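Local atomic coordinates of major capsid protein (Faustovirus, PDB entry 5J7O), a protein that probably builds the icosahedral shell of a large double-stranded DNA virus, as a trimeric double jelly-roll capsid protein. Residues N173-C178 / A288-L293; I226-P231 / G282-K287; L417-R422 / G576-S581; K441-F446 / S581-I586. All blocks are in the same frame, centred on the assembly; numbering follows the deposited sequence.

Overall arrangement
The four contacts form two clusters within one subunit. Contacts 1 and 2 touch, with centres 9 Å apart. Both use the loop between strands 273-280 and 293-298. Contacts 3 and 4 also have centres 9 Å apart. They share Ser-581 and the loop before helix 586-589, and the Arg-419 to Glu-445 salt bridge joins them. Contact 2 is buried and mainly polar, with a carboxylate and an amide gripping backbone. The other three are partly buried. Contact 1 rests largely on aromatic faces and aliphatic groups, contact 3 on an arginine-carbonyl grip, and contact 4 on a short antiparallel bridge. Contacts 2 and 3 are about 13 Å apart at nearest atoms. Each cluster adjoins neighbouring subunits.

Contact 1: residues N173-C178 / A288-L293; sequences NFVRYC and ATQEQL
Their first torsions set the two CG atoms for the meeting of Tyr-177 and Leu-293. Tyr-177 CG is anti to its carbonyl carbon (chi1 -81°), and Leu-293 CG is anti to its backbone N (chi1 -172°). The two side chains meet tip to tip. Leu-293 CD2 lies over the ring centre of Tyr-177, 3.6 Å from the centroid, in a CH-pi contact. At the ring edge, in its plane, lies a water. Tyr-177 OH donates to this water at 2.9 Å, and the water donates to Glu-291 O at 3.1 Å. The hydroxyl also has a hydrogen bond with Gln-387 NE2, its strongest polar partner.

Gln-290 fills the middle of the contact. Its chain bends and slides past Val-175, with Gln-290 CG 3.6 Å from Val-175 CG2. Its amide then reaches the strand backbone. The bond from Gln-290 NE2 to Val-175 O is fairly straight but weak, at 3.3 Å. At the other end, the backbone N of Ala-288 sits over the centre of the Phe-174 ring. Ala-288 CB touches Phe-174 CE1 at 3.6 Å. Leu-238 of the second subunit also packs on Phe-174.

The contact lays the 288-293 connection against strand 170-177. That connection leads into strand 293-298 of a different sheet, so the packing joins two sheets of the double jelly-roll fold.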
loop_
_atom_site.group_PDB
_atom_site.type_symbol
_atom_site.label_atom_id
_atom_site.label_comp_id
_atom_site.label_asym_id
_atom_site.label_seq_id
_atom_site.Cartn_x
_atom_site.Cartn_y
_atom_site.Cartn_z
ATOM N N ASN B 173 31.914 -6.851 -10.622
ATOM C CA ASN B 173 30.800 -6.775 -9.694
ATOM C C ASN B 173 29.867 -5.627 -10.068
ATOM O O ASN B 173 30.240 -4.692 -10.782
ATOM C CB ASN B 173 31.303 -6.584 -8.264
ATOM C CG ASN B 173 31.979 -7.824 -7.709
ATOM O OD1 ASN B 173 31.583 -8.949 -8.011
ATOM N ND2 ASN B 173 33.000 -7.623 -6.883
ATOM N N PHE B 174 28.636 -5.713 -9.577
ATOM C CA PHE B 174 27.690 -4.617 -9.696
ATOM C C PHE B 174 27.798 -3.703 -8.478
ATOM O O PHE B 174 28.452 -4.024 -7.483
ATOM C CB PHE B 174 26.260 -5.144 -9.849
ATOM C CG PHE B 174 25.955 -5.700 -11.216
ATOM C CD1 PHE B 174 26.931 -5.758 -12.198
ATOM C CD2 PHE B 174 24.681 -6.152 -11.522
ATOM C CE1 PHE B 174 26.646 -6.267 -13.453
ATOM C CE2 PHE B 174 24.389 -6.659 -12.775
ATOM C CZ PHE B 174 25.373 -6.716 -13.742
ATOM N N VAL B 175 27.150 -2.546 -8.566
ATOM C CA VAL B 175 27.148 -1.582 -7.476
ATOM C C VAL B 175 25.713 -1.292 -7.069
ATOM O O VAL B 175 24.779 -1.371 -7.876
ATOM C CB VAL B 175 27.886 -0.276 -7.845
ATOM C CG1 VAL B 175 29.386 -0.519 -7.916
ATOM C CG2 VAL B 175 27.372 0.273 -9.161
ATOM N N ARG B 176 25.544 -0.967 -5.793
ATOM C CA ARG B 176 24.248 -0.630 -5.234
ATOM C C ARG B 176 24.453 0.435 -4.172
ATOM O O ARG B 176 25.534 0.545 -3.587
ATOM C CB ARG B 176 23.562 -1.850 -4.615
ATOM C CG ARG B 176 23.615 -1.873 -3.099
ATOM C CD ARG B 176 23.353 -3.265 -2.560
ATOM N NE ARG B 176 22.028 -3.773 -2.915
ATOM C CZ ARG B 176 21.698 -5.062 -2.918
ATOM N NH1 ARG B 176 22.599 -5.985 -2.602
ATOM N NH2 ARG B 176 20.469 -5.434 -3.244
ATOM N N TYR B 177 23.409 1.216 -3.927
ATOM C CA TYR B 177 23.388 2.135 -2.800
ATOM C C TYR B 177 22.718 1.483 -1.597
ATOM O O TYR B 177 21.857 0.608 -1.735
ATOM C CB TYR B 177 22.663 3.435 -3.164
ATOM C CG TYR B 177 23.528 4.415 -3.921
ATOM C CD1 TYR B 177 23.580 4.398 -5.310
ATOM C CD2 TYR B 177 24.308 5.344 -3.247
ATOM C CE1 TYR B 177 24.382 5.290 -6.007
ATOM C CE2 TYR B 177 25.112 6.238 -3.934
ATOM C CZ TYR B 177 25.144 6.206 -5.312
ATOM O OH TYR B 177 25.944 7.095 -5.995
ATOM N N CYS B 178 23.131 1.909 -0.408
ATOM C CA CYS B 178 22.434 1.487 0.794
ATOM C C CYS B 178 21.006 2.026 0.776
ATOM O O CYS B 178 20.678 2.964 0.046
ATOM C CB CYS B 178 23.171 1.972 2.036
ATOM S SG CYS B 178 23.077 3.754 2.308
ATOM N N ALA B 288 25.357 -2.848 -13.248
ATOM C CA ALA B 288 26.704 -2.666 -13.779
ATOM C C ALA B 288 27.151 -1.218 -13.639
ATOM O O ALA B 288 28.314 -0.944 -13.318
ATOM C CB ALA B 288 26.760 -3.109 -15.241
ATOM N N THR B 289 26.237 -0.277 -13.869
ATOM C CA THR B 289 26.491 1.140 -13.643
ATOM C C THR B 289 25.276 1.741 -12.959
ATOM O O THR B 289 24.162 1.663 -13.488
ATOM C CB THR B 289 26.782 1.876 -14.955
ATOM O OG1 THR B 289 28.010 1.397 -15.515
ATOM C CG2 THR B 289 26.891 3.374 -14.709
ATOM N N GLN B 290 25.485 2.325 -11.782
ATOM C CA GLN B 290 24.445 3.113 -11.137
ATOM C C GLN B 290 24.431 4.511 -11.739
ATOM O O GLN B 290 25.485 5.133 -11.911
ATOM C CB GLN B 290 24.676 3.186 -9.626
ATOM C CG GLN B 290 24.229 1.948 -8.860
ATOM C CD GLN B 290 22.722 1.863 -8.707
ATOM O OE1 GLN B 290 22.004 2.834 -8.950
ATOM N NE2 GLN B 290 22.235 0.697 -8.300
ATOM N N GLU B 291 23.240 4.998 -12.071
ATOM C CA GLU B 291 23.117 6.309 -12.684
ATOM C C GLU B 291 23.433 7.404 -11.668
ATOM O O GLU B 291 23.536 7.164 -10.461
ATOM C CB GLU B 291 21.712 6.502 -13.253
ATOM C CG GLU B 291 21.192 5.307 -14.029
ATOM C CD GLU B 291 19.891 5.604 -14.745
ATOM O OE1 GLU B 291 19.271 4.656 -15.272
ATOM O OE2 GLU B 291 19.489 6.786 -14.781
ATOM N N GLN B 292 23.593 8.624 -12.177
ATOM C CA GLN B 292 23.832 9.775 -11.317
ATOM C C GLN B 292 22.692 9.929 -10.319
ATOM O O GLN B 292 21.548 10.184 -10.703
ATOM C CB GLN B 292 23.975 11.041 -12.161
ATOM C CG GLN B 292 24.140 12.313 -11.344
ATOM C CD GLN B 292 24.071 13.566 -12.196
ATOM O OE1 GLN B 292 22.991 14.100 -12.449
ATOM N NE2 GLN B 292 25.227 14.044 -12.642
ATOM N N LEU B 293 23.007 9.765 -9.036
ATOM C CA LEU B 293 21.994 9.834 -7.992
ATOM C C LEU B 293 21.770 11.288 -7.594
ATOM O O LEU B 293 22.703 11.970 -7.155
ATOM C CB LEU B 293 22.416 8.998 -6.786
ATOM C CG LEU B 293 21.360 8.828 -5.692
ATOM C CD1 LEU B 293 20.109 8.177 -6.259
ATOM C CD2 LEU B 293 21.912 8.013 -4.533
HETATM O O HOH W 1 26.203 6.776 -8.862
#

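Contact 2: residues I226-P231 / G282-K287; sequences IGQEVP and GAQTPK
Glu-229 points its carboxylate into the 282-287 turn. Its CG sits between the backbone N and the carbonyl carbon (chi1 63°), the crowded position, and the chain beyond is extended. Glu-229 OE1 takes two hydrogen bonds. Thr-285 OG1 donates to Glu-229 OE1 on the syn side at 3.0 Å. Gly-282 N donates to Glu-229 OE1 on the anti side, also at 3.0 Å. Both donors lie somewhat out of the carboxylate plane.

These two loops belong to the double jelly-roll fold: one joins helix 216-225 to strand 232-240, the other leads to strand 293-298. Glu-229 OE2 forms a salt bridge with Arg-274 of the second subunit.

Gln-284 bends at its second torsion (chi2 73°), and its amide lies against the 226-231 backbone. Gln-284 OE1 accepts from Glu-229 N at 2.8 Å in a nearly straight bond. Gln-284 NE2 gives a weak bond to Gly-227 O at 3.4 Å, and it also binds Cys-178 O. Gln-228 has CG anti to its backbone N and also bends at chi2. It crosses Gln-284 at about a right angle, amide planes 22° apart. Gln-228 OE1 comes within 3.1 Å of Gln-284 CD, while its own hydrogen bond comes from Tyr-180 N.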
loop_
_atom_site.group_PDB
_atom_site.type_symbol
_atom_site.label_atom_id
_atom_site.label_comp_id
_atom_site.label_asym_id
_atom_site.label_seq_id
_atom_site.Cartn_x
_atom_site.Cartn_y
_atom_site.Cartn_z
ATOM N N ILE B 226 15.186 11.240 -0.914
ATOM C CA ILE B 226 16.354 10.693 -0.237
ATOM C C ILE B 226 16.986 9.543 -1.016
ATOM O O ILE B 226 17.837 8.831 -0.476
ATOM C CB ILE B 226 16.004 10.258 1.194
ATOM C CG1 ILE B 226 14.870 9.231 1.172
ATOM C CG2 ILE B 226 15.615 11.465 2.033
ATOM C CD1 ILE B 226 14.320 8.906 2.538
ATOM N N GLY B 227 16.583 9.340 -2.267
ATOM C CA GLY B 227 17.256 8.381 -3.122
ATOM C C GLY B 227 16.898 6.929 -2.907
ATOM O O GLY B 227 17.681 6.052 -3.282
ATOM N N GLN B 228 15.745 6.643 -2.311
ATOM C CA GLN B 228 15.269 5.272 -2.172
ATOM C C GLN B 228 14.427 4.909 -3.388
ATOM O O GLN B 228 13.557 5.682 -3.799
ATOM C CB GLN B 228 14.456 5.107 -0.887
ATOM C CG GLN B 228 13.798 3.740 -0.726
ATOM C CD GLN B 228 14.793 2.636 -0.418
ATOM O OE1 GLN B 228 15.956 2.896 -0.107
ATOM N NE2 GLN B 228 14.336 1.391 -0.502
ATOM N N GLU B 229 14.695 3.739 -3.962
ATOM C CA GLU B 229 13.956 3.303 -5.138
ATOM C C GLU B 229 12.484 3.098 -4.795
ATOM O O GLU B 229 12.122 2.786 -3.658
ATOM C CB GLU B 229 14.556 2.015 -5.702
ATOM C CG GLU B 229 14.487 0.825 -4.759
ATOM C CD GLU B 229 15.291 -0.361 -5.258
ATOM O OE1 GLU B 229 15.955 -0.232 -6.309
ATOM O OE2 GLU B 229 15.261 -1.420 -4.599
ATOM N N VAL B 230 11.634 3.288 -5.792
ATOM C CA VAL B 230 10.183 3.200 -5.644
ATOM C C VAL B 230 9.705 1.969 -6.401
ATOM O O VAL B 230 10.134 1.753 -7.540
ATOM C CB VAL B 230 9.478 4.467 -6.167
ATOM C CG1 VAL B 230 7.969 4.350 -6.012
ATOM C CG2 VAL B 230 10.000 5.698 -5.444
ATOM N N PRO B 231 8.843 1.138 -5.814
ATOM C CA PRO B 231 8.327 -0.022 -6.548
ATOM C C PRO B 231 7.556 0.407 -7.787
ATOM O O PRO B 231 6.964 1.487 -7.836
ATOM C CB PRO B 231 7.408 -0.710 -5.532
ATOM C CG PRO B 231 7.870 -0.222 -4.199
ATOM C CD PRO B 231 8.355 1.178 -4.424
ATOM N N GLY B 282 16.191 0.802 -9.110
ATOM C CA GLY B 282 16.775 2.084 -8.781
ATOM C C GLY B 282 18.112 2.000 -8.075
ATOM O O GLY B 282 18.931 1.126 -8.374
ATOM N N ALA B 283 18.333 2.906 -7.120
ATOM C CA ALA B 283 19.645 3.034 -6.496
ATOM C C ALA B 283 20.011 1.817 -5.653
ATOM O O ALA B 283 21.200 1.527 -5.478
ATOM C CB ALA B 283 19.699 4.299 -5.642
ATOM N N GLN B 284 19.022 1.097 -5.125
ATOM C CA GLN B 284 19.303 -0.057 -4.280
ATOM C C GLN B 284 19.439 -1.357 -5.061
ATOM O O GLN B 284 19.961 -2.337 -4.516
ATOM C CB GLN B 284 18.212 -0.219 -3.215
ATOM C CG GLN B 284 18.326 0.758 -2.053
ATOM C CD GLN B 284 17.943 2.176 -2.430
ATOM O OE1 GLN B 284 16.987 2.396 -3.173
ATOM N NE2 GLN B 284 18.692 3.146 -1.921
ATOM N N THR B 285 18.990 -1.391 -6.309
ATOM C CA THR B 285 19.117 -2.595 -7.124
ATOM C C THR B 285 20.507 -2.653 -7.751
ATOM O O THR B 285 20.938 -1.677 -8.375
ATOM C CB THR B 285 18.044 -2.623 -8.212
ATOM O OG1 THR B 285 16.755 -2.797 -7.611
ATOM C CG2 THR B 285 18.296 -3.762 -9.187
ATOM N N PRO B 286 21.232 -3.762 -7.603
ATOM C CA PRO B 286 22.603 -3.828 -8.130
ATOM C C PRO B 286 22.623 -3.716 -9.648
ATOM O O PRO B 286 21.868 -4.393 -10.348
ATOM C CB PRO B 286 23.098 -5.202 -7.660
ATOM C CG PRO B 286 22.180 -5.588 -6.540
ATOM C CD PRO B 286 20.854 -4.990 -6.885
ATOM N N LYS B 287 23.503 -2.853 -10.153
ATOM C CA LYS B 287 23.617 -2.604 -11.583
ATOM C C LYS B 287 25.084 -2.536 -11.976
ATOM O O LYS B 287 25.948 -2.208 -11.158
ATOM C CB LYS B 287 22.921 -1.298 -11.991
ATOM C CG LYS B 287 21.439 -1.245 -11.676
ATOM C CD LYS B 287 20.841 0.083 -12.110
ATOM C CE LYS B 287 19.349 0.134 -11.831
ATOM N NZ LYS B 287 18.733 1.389 -12.344
#

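Contact 3: residues L417-R422 / G576-S581; sequences LIRVYR and GTYQPS
Strand 415-428 is an outermost strand, within this chain, of a four-stranded sheet of the double jelly-roll, and Leu-417 and Arg-419 on it meet Tyr-578 and Pro-580. The partner segment lies in the long loop between strand 567-570 and helix 586-589.

Arg-419 crosses to this loop and grips one backbone oxygen end-on with both terminal nitrogens. Arg-419 NH1 donates to Tyr-578 O at 3.0 Å, in the carbonyl plane and on a lone pair. Arg-419 NH2 donates to the same Tyr-578 O at 3.2 Å, from above that plane. The oxygen lies nearly in the guanidinium plane. Arg-419 NH2 also forms a salt bridge with Glu-445.

The end of the Tyr-578 side chain comes close to the strand. Its CG is anti to the backbone N (chi1 173°). The guanidinium and the ring cross with their planes 57° apart, and Arg-419 NH1 is 3.4 Å from Tyr-578 CD1. Further along, Tyr-578 OH accepts from Leu-417 N at 3.2 Å. Tyr-578 CE1 touches Leu-417 CB at 3.6 Å, while Leu-417 O lies at the ring edge. Leu-417 CD2 meets Pro-580 CG tip to tip, also at 3.6 Å.

The second subunit adjoins this site, and its Ser-61 O bonds to Tyr-578 OH. The hydroxyl therefore links Leu-417, near the start of the strand, to the second subunit. The arginine, held between a carbonyl and Glu-445, probably stays charged and would polarise the Tyr-578 carbonyl.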
loop_
_atom_site.group_PDB
_atom_site.type_symbol
_atom_site.label_atom_id
_atom_site.label_comp_id
_atom_site.label_asym_id
_atom_site.label_seq_id
_atom_site.Cartn_x
_atom_site.Cartn_y
_atom_site.Cartn_z
ATOM N N LEU B 417 8.593 29.393 20.513
ATOM C CA LEU B 417 8.924 28.044 20.948
ATOM C C LEU B 417 9.641 27.301 19.831
ATOM O O LEU B 417 9.324 27.465 18.650
ATOM C CB LEU B 417 7.662 27.284 21.354
ATOM C CG LEU B 417 7.398 27.171 22.852
ATOM C CD1 LEU B 417 7.560 28.522 23.510
ATOM C CD2 LEU B 417 6.006 26.623 23.097
ATOM N N ILE B 418 10.628 26.492 20.209
ATOM C CA ILE B 418 11.358 25.662 19.264
ATOM C C ILE B 418 11.427 24.247 19.820
ATOM O O ILE B 418 11.302 24.019 21.026
ATOM C CB ILE B 418 12.779 26.198 18.973
ATOM C CG1 ILE B 418 13.738 25.843 20.109
ATOM C CG2 ILE B 418 12.758 27.706 18.765
ATOM C CD1 ILE B 418 15.171 26.256 19.844
ATOM N N ARG B 419 11.613 23.290 18.916
ATOM C CA ARG B 419 11.832 21.895 19.274
ATOM C C ARG B 419 13.216 21.483 18.797
ATOM O O ARG B 419 13.580 21.734 17.643
ATOM C CB ARG B 419 10.764 20.983 18.667
ATOM C CG ARG B 419 9.609 20.649 19.604
ATOM C CD ARG B 419 8.620 21.797 19.725
ATOM N NE ARG B 419 7.379 21.372 20.370
ATOM C CZ ARG B 419 6.258 22.085 20.379
ATOM N NH1 ARG B 419 6.214 23.264 19.775
ATOM N NH2 ARG B 419 5.176 21.616 20.989
ATOM N N VAL B 420 13.980 20.852 19.683
ATOM C CA VAL B 420 15.366 20.502 19.408
ATOM C C VAL B 420 15.574 19.016 19.665
ATOM O O VAL B 420 14.937 18.419 20.538
ATOM C CB VAL B 420 16.344 21.341 20.256
ATOM C CG1 VAL B 420 16.458 22.747 19.693
ATOM C CG2 VAL B 420 15.882 21.384 21.704
ATOM N N TYR B 421 16.477 18.420 18.892
ATOM C CA TYR B 421 16.826 17.020 19.072
ATOM C C TYR B 421 17.833 16.869 20.206
ATOM O O TYR B 421 18.718 17.708 20.388
ATOM C CB TYR B 421 17.405 16.438 17.783
ATOM C CG TYR B 421 16.454 16.465 16.609
ATOM C CD1 TYR B 421 15.536 15.443 16.410
ATOM C CD2 TYR B 421 16.481 17.509 15.696
ATOM C CE1 TYR B 421 14.666 15.463 15.337
ATOM C CE2 TYR B 421 15.616 17.538 14.619
ATOM C CZ TYR B 421 14.710 16.513 14.444
ATOM O OH TYR B 421 13.847 16.537 13.373
ATOM N N ARG B 422 17.689 15.788 20.970
ATOM C CA ARG B 422 18.603 15.475 22.064
ATOM C C ARG B 422 18.805 13.965 22.080
ATOM O O ARG B 422 17.917 13.220 22.505
ATOM C CB ARG B 422 18.068 15.986 23.399
ATOM C CG ARG B 422 18.605 17.355 23.774
ATOM C CD ARG B 422 20.099 17.271 24.039
ATOM N NE ARG B 422 20.723 18.571 24.268
ATOM C CZ ARG B 422 21.895 18.732 24.872
ATOM N NH1 ARG B 422 22.560 17.676 25.322
ATOM N NH2 ARG B 422 22.400 19.947 25.040
ATOM N N GLY B 576 3.321 16.316 17.430
ATOM C CA GLY B 576 3.253 16.819 16.067
ATOM C C GLY B 576 2.613 18.184 15.921
ATOM O O GLY B 576 2.666 18.759 14.820
ATOM N N THR B 577 2.005 18.734 16.967
ATOM C CA THR B 577 1.389 20.049 16.921
ATOM C C THR B 577 2.278 21.070 17.620
ATOM O O THR B 577 3.044 20.737 18.526
ATOM C CB THR B 577 0.007 20.028 17.576
ATOM O OG1 THR B 577 0.125 19.550 18.922
ATOM C CG2 THR B 577 -0.931 19.114 16.801
ATOM N N TYR B 578 2.172 22.330 17.183
ATOM C CA TYR B 578 3.004 23.376 17.767
ATOM C C TYR B 578 2.522 23.758 19.161
ATOM O O TYR B 578 3.338 24.011 20.057
ATOM C CB TYR B 578 3.031 24.607 16.863
ATOM C CG TYR B 578 3.739 25.780 17.496
ATOM C CD1 TYR B 578 5.114 25.761 17.684
ATOM C CD2 TYR B 578 3.034 26.899 17.918
ATOM C CE1 TYR B 578 5.771 26.826 18.270
ATOM C CE2 TYR B 578 3.682 27.972 18.504
ATOM C CZ TYR B 578 5.050 27.929 18.676
ATOM O OH TYR B 578 5.700 28.994 19.257
ATOM N N GLN B 579 1.212 23.817 19.360
ATOM C CA GLN B 579 0.656 24.122 20.671
ATOM C C GLN B 579 1.121 23.082 21.682
ATOM O O GLN B 579 0.920 21.879 21.457
ATOM C CB GLN B 579 -0.870 24.155 20.613
ATOM C CG GLN B 579 -1.545 24.091 21.977
ATOM C CD GLN B 579 -1.200 25.272 22.863
ATOM O OE1 GLN B 579 -0.986 26.384 22.379
ATOM N NE2 GLN B 579 -1.137 25.036 24.169
ATOM N N PRO B 580 1.759 23.485 22.780
ATOM C CA PRO B 580 2.193 22.504 23.781
ATOM C C PRO B 580 1.012 21.741 24.356
ATOM O O PRO B 580 -0.099 22.263 24.472
ATOM C CB PRO B 580 2.878 23.362 24.851
ATOM C CG PRO B 580 3.241 24.629 24.155
ATOM C CD PRO B 580 2.175 24.854 23.128
ATOM N N SER B 581 1.264 20.478 24.719
ATOM C CA SER B 581 0.191 19.639 25.243
ATOM C C SER B 581 0.673 18.659 26.310
ATOM O O SER B 581 0.019 17.631 26.522
ATOM C CB SER B 581 -0.484 18.866 24.101
ATOM O OG SER B 581 0.469 18.144 23.340
#

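Contact 4: residues K441-F446 / S581-I586; sequences KWPVEF and SGHVNI
Residues 441-445 and 582-586 run antiparallel, their directions 172° apart, and join in a single beta bridge between Val-444 and Val-584. This is a hydrogen-bonded pair. Val-584 N donates to Val-444 O at 2.9 Å, and Val-444 N donates to Val-584 O at 3.2 Å. Pro-443 CA makes a CA-H...O contact with the same Val-584 O, at 3.1 Å. The bridge ties the start of strand 444-453, in a jelly-roll sheet, to the loop before helix 586-589. The chain turns a corner at Glu-445, just after the bridge.

The side chains pack around Pro-443. The proline ring and the His-583 side chain run alongside each other in the same direction. Pro-443 CB approaches His-583 CD2 to 3.5 Å. A chi1 of 59° puts His-583 CG between its backbone N and carbonyl carbon. His-583 NE2 bonds to Asp-16 of the third subunit, so this flank is part of a subunit interface. At the CD atom of Pro-443 sits Ile-586, with Ile-586 CG1 3.5 Å from it. Ile-586 CD1 also reaches the edge of the Trp-442 ring.

Ile-586 opens the short helix, and Asn-585 takes the N-cap position. Asn-585 OD1 bonds to Arg-588 N.

Glu-445, whose carboxylate also pairs with Arg-419, reaches the loop through a water. That water donates to Glu-445 OE2 at 2.9 Å and accepts from Ser-581 N at 3.3 Å.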
loop_
_atom_site.group_PDB
_atom_site.type_symbol
_atom_site.label_atom_id
_atom_site.label_comp_id
_atom_site.label_asym_id
_atom_site.label_seq_id
_atom_site.Cartn_x
_atom_site.Cartn_y
_atom_site.Cartn_z
ATOM N N LYS B 441 18.051 17.810 29.182
ATOM C CA LYS B 441 18.161 18.988 30.030
ATOM C C LYS B 441 16.895 19.827 30.094
ATOM O O LYS B 441 16.765 20.640 31.017
ATOM C CB LYS B 441 19.308 19.897 29.554
ATOM C CG LYS B 441 20.693 19.499 30.039
ATOM C CD LYS B 441 21.297 18.399 29.185
ATOM C CE LYS B 441 22.753 18.163 29.552
ATOM N NZ LYS B 441 23.394 17.161 28.659
ATOM N N TRP B 442 15.970 19.660 29.160
ATOM C CA TRP B 442 14.826 20.538 28.970
ATOM C C TRP B 442 13.554 19.711 28.945
ATOM O O TRP B 442 13.606 18.477 28.925
ATOM C CB TRP B 442 15.006 21.327 27.660
ATOM C CG TRP B 442 16.246 22.165 27.670
ATOM C CD1 TRP B 442 16.800 22.793 28.747
ATOM C CD2 TRP B 442 17.104 22.444 26.558
ATOM N NE1 TRP B 442 17.942 23.455 28.373
ATOM C CE2 TRP B 442 18.152 23.257 27.034
ATOM C CE3 TRP B 442 17.087 22.091 25.205
ATOM C CZ2 TRP B 442 19.172 23.722 26.207
ATOM C CZ3 TRP B 442 18.100 22.553 24.385
ATOM C CH2 TRP B 442 19.129 23.360 24.888
ATOM N N PRO B 443 12.382 20.355 28.980
ATOM C CA PRO B 443 11.128 19.589 28.921
ATOM C C PRO B 443 11.074 18.714 27.678
ATOM O O PRO B 443 11.399 19.154 26.575
ATOM C CB PRO B 443 10.050 20.674 28.894
ATOM C CG PRO B 443 10.667 21.817 29.581
ATOM C CD PRO B 443 12.117 21.789 29.201
ATOM N N VAL B 444 10.659 17.465 27.868
ATOM C CA VAL B 444 10.646 16.464 26.809
ATOM C C VAL B 444 9.204 16.183 26.415
ATOM O O VAL B 444 8.369 15.866 27.270
ATOM C CB VAL B 444 11.355 15.172 27.247
ATOM C CG1 VAL B 444 11.289 14.133 26.139
ATOM C CG2 VAL B 444 12.798 15.464 27.632
ATOM N N GLU B 445 8.914 16.301 25.117
ATOM C CA GLU B 445 7.603 15.924 24.599
ATOM C C GLU B 445 7.497 14.414 24.420
ATOM O O GLU B 445 6.534 13.791 24.880
ATOM C CB GLU B 445 7.335 16.632 23.271
ATOM C CG GLU B 445 7.006 18.106 23.385
ATOM C CD GLU B 445 6.603 18.704 22.051
ATOM O OE1 GLU B 445 7.383 18.581 21.083
ATOM O OE2 GLU B 445 5.500 19.282 21.966
ATOM N N PHE B 446 8.475 13.816 23.744
ATOM C CA PHE B 446 8.491 12.378 23.519
ATOM C C PHE B 446 9.914 11.954 23.180
ATOM O O PHE B 446 10.806 12.787 23.003
ATOM C CB PHE B 446 7.508 11.967 22.418
ATOM C CG PHE B 446 7.493 12.894 21.237
ATOM C CD1 PHE B 446 6.575 13.930 21.166
ATOM C CD2 PHE B 446 8.387 12.726 20.193
ATOM C CE1 PHE B 446 6.556 14.785 20.081
ATOM C CE2 PHE B 446 8.370 13.577 19.103
ATOM C CZ PHE B 446 7.452 14.607 19.049
ATOM N N SER B 581 1.264 20.478 24.719
ATOM C CA SER B 581 0.191 19.639 25.243
ATOM C C SER B 581 0.673 18.659 26.310
ATOM O O SER B 581 0.019 17.631 26.522
ATOM C CB SER B 581 -0.484 18.866 24.101
ATOM O OG SER B 581 0.469 18.144 23.340
ATOM N N GLY B 582 1.779 18.943 26.986
ATOM C CA GLY B 582 2.317 18.055 28.004
ATOM C C GLY B 582 3.796 17.820 27.778
ATOM O O GLY B 582 4.292 17.849 26.648
ATOM N N HIS B 583 4.518 17.581 28.871
ATOM C CA HIS B 583 5.958 17.367 28.802
ATOM C C HIS B 583 6.432 16.775 30.121
ATOM O O HIS B 583 5.708 16.763 31.120
ATOM C CB HIS B 583 6.705 18.669 28.500
ATOM C CG HIS B 583 6.466 19.752 29.506
ATOM N ND1 HIS B 583 5.455 20.680 29.376
ATOM C CD2 HIS B 583 7.109 20.057 30.658
ATOM C CE1 HIS B 583 5.484 21.508 30.405
ATOM N NE2 HIS B 583 6.479 21.152 31.198
ATOM N N VAL B 584 7.663 16.272 30.104
ATOM C CA VAL B 584 8.362 15.863 31.317
ATOM C C VAL B 584 9.193 17.046 31.792
ATOM O O VAL B 584 10.014 17.580 31.040
ATOM C CB VAL B 584 9.246 14.633 31.069
ATOM C CG1 VAL B 584 10.109 14.347 32.289
ATOM C CG2 VAL B 584 8.393 13.430 30.736
ATOM N N ASN B 585 8.985 17.455 33.039
ATOM C CA ASN B 585 9.578 18.684 33.533
ATOM C C ASN B 585 11.044 18.476 33.908
ATOM O O ASN B 585 11.515 17.353 34.089
ATOM C CB ASN B 585 8.771 19.203 34.715
ATOM C CG ASN B 585 8.810 18.245 35.903
ATOM O OD1 ASN B 585 9.820 17.581 36.142
ATOM N ND2 ASN B 585 7.711 18.162 36.641
ATOM N N ILE B 586 11.766 19.595 34.011
ATOM C CA ILE B 586 13.228 19.560 33.996
ATOM C C ILE B 586 13.778 18.878 35.242
ATOM O O ILE B 586 14.805 18.190 35.183
ATOM C CB ILE B 586 13.792 20.983 33.828
ATOM C CG1 ILE B 586 13.364 21.561 32.480
ATOM C CG2 ILE B 586 15.312 20.991 33.953
ATOM C CD1 ILE B 586 14.160 22.776 32.044
HETATM O O HOH W 2 4.306 19.323 24.660
#